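Local coordinates for protein SCO1 homolog 1, mitochondrial (Arabidopsis thaliana, PDB 6N5U) that binds copper(I) in its mitochondrial thioredoxin-fold domain and is thought to act as a metallochaperone that delivers copper to cytochrome c oxidase, at residues A[33-38]-A[69-74]. Sequence-based numbering, arbitrary orientation.
Sequences TILYFG and VPVFIS
The side chains of Phe-37 and Ile-73 run alongside each other from neighbouring strands. Ile-73 CB sits over one face of the Phe-37 ring, 4.2 Å from its centroid, in a CH-pi contact. CD1 of Ile-73 reaches Phe-37 CZ at 3.7 Å, while Ile-73 CG2 meets CD2 and CE2 of the Phe-37 ring. An alanine in place of Phe-37 would probably leave Ile-73 CB, CG2 and CD1 without the ring they pack on and open a gap beside them. On the same face of the sheet, Leu-35 CD2 touches Val-71 CG1 at 3.7 Å, and Thr-33 CG2 meets Val-71 CG2 at 3.6 Å. Leu-99 of the next strand borders Val-71 and Ile-73.

The two strands are parallel neighbours in the central sheet. Helix 45-64 links them in a beta-alpha-beta unit of the thioredoxin fold.

On the other face of the sheet, the rings of Tyr-36 and Phe-72 approach by their edges, CD2 to CD1 at 4.3 Å. Tyr-36 also touches Cys-46, which binds copper with Cys-42 and His-131.

Five backbone hydrogen bonds join the strands. Tyr-36 takes part in two: its N donates to Val-71 O (2.7 Å), and its O accepts from Ile-73 N (2.8 Å). Gly-38 N donates to Ile-73 O at 2.9 Å. Beyond them, Ser-74 OG is hydrogen-bonded to Asp-80 OD2 and Asp-76 N, and at the far end Thr-33 OG1 to Lys-31 O.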
ATOM      1  N   THR A  33      -8.771  -4.811  -2.700  1.00 53.64           N
ATOM      2  CA  THR A  33      -7.517  -4.066  -2.662  1.00 50.57           C
ATOM      3  C   THR A  33      -6.857  -4.084  -1.287  1.00 53.06           C
ATOM      4  O   THR A  33      -7.554  -4.005  -0.270  1.00 53.97           O
ATOM      5  CB  THR A  33      -7.822  -2.637  -3.152  1.00 59.78           C
ATOM      6  OG1 THR A  33      -8.331  -2.697  -4.485  1.00 64.44           O
ATOM      7  CG2 THR A  33      -6.626  -1.711  -3.107  1.00 55.24           C
ATOM      8  N   ILE A  34      -5.510  -4.158  -1.258  1.00 46.90           N
ATOM      9  CA  ILE A  34      -4.738  -4.075  -0.012  1.00 45.58           C
ATOM     10  C   ILE A  34      -3.814  -2.879  -0.138  1.00 47.78           C
ATOM     11  O   ILE A  34      -2.974  -2.880  -1.025  1.00 47.33           O
ATOM     12  CB  ILE A  34      -3.982  -5.377   0.411  1.00 49.48           C
ATOM     13  CG1 ILE A  34      -4.951  -6.575   0.573  1.00 51.80           C
ATOM     14  CG2 ILE A  34      -3.196  -5.136   1.714  1.00 50.29           C
ATOM     15  CD1 ILE A  34      -4.296  -7.963   0.654  1.00 55.44           C
ATOM     16  N   LEU A  35      -3.974  -1.850   0.727  1.00 43.99           N
ATOM     17  CA  LEU A  35      -3.156  -0.622   0.672  1.00 41.89           C
ATOM     18  C   LEU A  35      -2.047  -0.665   1.719  1.00 46.51           C
ATOM     19  O   LEU A  35      -2.332  -0.935   2.881  1.00 47.63           O
ATOM     20  CB  LEU A  35      -3.991   0.657   0.887  1.00 41.06           C
ATOM     21  CG  LEU A  35      -5.320   0.842   0.166  1.00 46.87           C
ATOM     22  CD1 LEU A  35      -6.146   1.887   0.881  1.00 48.06           C
ATOM     23  CD2 LEU A  35      -5.131   1.327  -1.248  1.00 47.79           C
ATOM     24  N   TYR A  36      -0.795  -0.425   1.308  1.00 41.63           N
ATOM     25  CA  TYR A  36       0.373  -0.416   2.188  1.00 40.92           C
ATOM     26  C   TYR A  36       1.030   0.939   2.029  1.00 44.69           C
ATOM     27  O   TYR A  36       1.317   1.369   0.906  1.00 44.77           O
ATOM     28  CB  TYR A  36       1.379  -1.582   1.891  1.00 41.79           C
ATOM     29  CG  TYR A  36       2.659  -1.500   2.705  1.00 43.06           C
ATOM     30  CD1 TYR A  36       2.681  -1.880   4.045  1.00 47.05           C
ATOM     31  CD2 TYR A  36       3.823  -0.958   2.162  1.00 42.29           C
ATOM     32  CE1 TYR A  36       3.823  -1.703   4.833  1.00 49.97           C
ATOM     33  CE2 TYR A  36       4.972  -0.777   2.939  1.00 42.87           C
ATOM     34  CZ  TYR A  36       4.972  -1.164   4.272  1.00 54.05           C
ATOM     35  OH  TYR A  36       6.098  -1.005   5.050  1.00 54.31           O
ATOM     36  N   PHE A  37       1.249   1.623   3.145  1.00 40.67           N
ATOM     37  CA  PHE A  37       1.889   2.943   3.111  1.00 39.46           C
ATOM     38  C   PHE A  37       3.367   2.726   3.419  1.00 42.92           C
ATOM     39  O   PHE A  37       3.700   2.039   4.399  1.00 45.98           O
ATOM     40  CB  PHE A  37       1.215   3.894   4.123  1.00 40.68           C
ATOM     41  CG  PHE A  37      -0.178   4.375   3.741  1.00 41.47           C
ATOM     42  CD1 PHE A  37      -1.281   3.530   3.846  1.00 41.51           C
ATOM     43  CD2 PHE A  37      -0.387   5.685   3.306  1.00 43.22           C
ATOM     44  CE1 PHE A  37      -2.552   3.959   3.473  1.00 42.01           C
ATOM     45  CE2 PHE A  37      -1.668   6.118   2.940  1.00 45.72           C
ATOM     46  CZ  PHE A  37      -2.738   5.244   3.017  1.00 43.39           C
ATOM     47  N   GLY A  38       4.221   3.239   2.544  1.00 35.05           N
ATOM     48  CA  GLY A  38       5.662   3.085   2.680  1.00 34.54           C
ATOM     49  C   GLY A  38       6.460   4.161   1.986  1.00 38.03           C
ATOM     50  O   GLY A  38       5.902   5.192   1.620  1.00 37.13           O
ATOM     51  N   VAL A  69      -5.668  -6.720  -5.367  1.00 58.82           N
ATOM     52  CA  VAL A  69      -4.712  -5.756  -5.901  1.00 55.76           C
ATOM     53  C   VAL A  69      -3.880  -5.132  -4.799  1.00 55.91           C
ATOM     54  O   VAL A  69      -4.431  -4.417  -3.966  1.00 54.48           O
ATOM     55  CB  VAL A  69      -5.336  -4.682  -6.838  1.00 59.81           C
ATOM     56  CG1 VAL A  69      -4.254  -3.833  -7.501  1.00 57.40           C
ATOM     57  CG2 VAL A  69      -6.249  -5.312  -7.889  1.00 62.97           C
ATOM     58  N   PRO A  70      -2.541  -5.347  -4.804  1.00 51.06           N
ATOM     59  CA  PRO A  70      -1.704  -4.677  -3.804  1.00 47.26           C
ATOM     60  C   PRO A  70      -1.468  -3.236  -4.254  1.00 47.14           C
ATOM     61  O   PRO A  70      -1.309  -2.976  -5.462  1.00 48.24           O
ATOM     62  CB  PRO A  70      -0.421  -5.520  -3.795  1.00 48.74           C
ATOM     63  CG  PRO A  70      -0.337  -6.132  -5.170  1.00 54.39           C
ATOM     64  CD  PRO A  70      -1.726  -6.160  -5.748  1.00 52.50           C
ATOM     65  N   VAL A  71      -1.519  -2.293  -3.289  1.00 38.52           N
ATOM     66  CA  VAL A  71      -1.302  -0.877  -3.544  1.00 36.77           C
ATOM     67  C   VAL A  71      -0.244  -0.273  -2.594  1.00 38.78           C
ATOM     68  O   VAL A  71      -0.455  -0.216  -1.378  1.00 38.36           O
ATOM     69  CB  VAL A  71      -2.633  -0.073  -3.544  1.00 41.29           C
ATOM     70  CG1 VAL A  71      -2.384   1.443  -3.652  1.00 39.68           C
ATOM     71  CG2 VAL A  71      -3.577  -0.553  -4.646  1.00 43.21           C
ATOM     72  N   PHE A  72       0.862   0.222  -3.161  1.00 33.86           N
ATOM     73  CA  PHE A  72       1.893   0.927  -2.404  1.00 33.14           C
ATOM     74  C   PHE A  72       1.613   2.450  -2.464  1.00 36.09           C
ATOM     75  O   PHE A  72       1.575   3.000  -3.563  1.00 35.50           O
ATOM     76  CB  PHE A  72       3.267   0.629  -3.006  1.00 35.36           C
ATOM     77  CG  PHE A  72       4.409   1.491  -2.534  1.00 36.39           C
ATOM     78  CD1 PHE A  72       5.082   1.194  -1.357  1.00 40.67           C
ATOM     79  CD2 PHE A  72       4.862   2.556  -3.302  1.00 37.92           C
ATOM     80  CE1 PHE A  72       6.166   1.977  -0.939  1.00 41.49           C
ATOM     81  CE2 PHE A  72       5.939   3.344  -2.875  1.00 40.22           C
ATOM     82  CZ  PHE A  72       6.577   3.056  -1.695  1.00 38.25           C
ATOM     83  N   ILE A  73       1.399   3.119  -1.301  1.00 31.51           N
ATOM     84  CA  ILE A  73       1.199   4.581  -1.251  1.00 29.58           C
ATOM     85  C   ILE A  73       2.412   5.179  -0.555  1.00 33.63           C
ATOM     86  O   ILE A  73       2.756   4.756   0.545  1.00 35.37           O
ATOM     87  CB  ILE A  73      -0.124   4.971  -0.587  1.00 31.90           C
ATOM     88  CG1 ILE A  73      -1.316   4.267  -1.271  1.00 31.60           C
ATOM     89  CG2 ILE A  73      -0.281   6.520  -0.552  1.00 33.21           C
ATOM     90  CD1 ILE A  73      -2.728   4.556  -0.627  1.00 28.30           C
ATOM     91  N   SER A  74       3.094   6.094  -1.212  1.00 30.59           N
ATOM     92  CA  SER A  74       4.317   6.706  -0.697  1.00 30.51           C
ATOM     93  C   SER A  74       4.107   7.774   0.346  1.00 38.75           C
ATOM     94  O   SER A  74       3.303   8.691   0.138  1.00 41.28           O
ATOM     95  CB  SER A  74       5.146   7.280  -1.838  1.00 33.00           C
ATOM     96  OG  SER A  74       6.312   7.886  -1.304  1.00 38.51           O
TER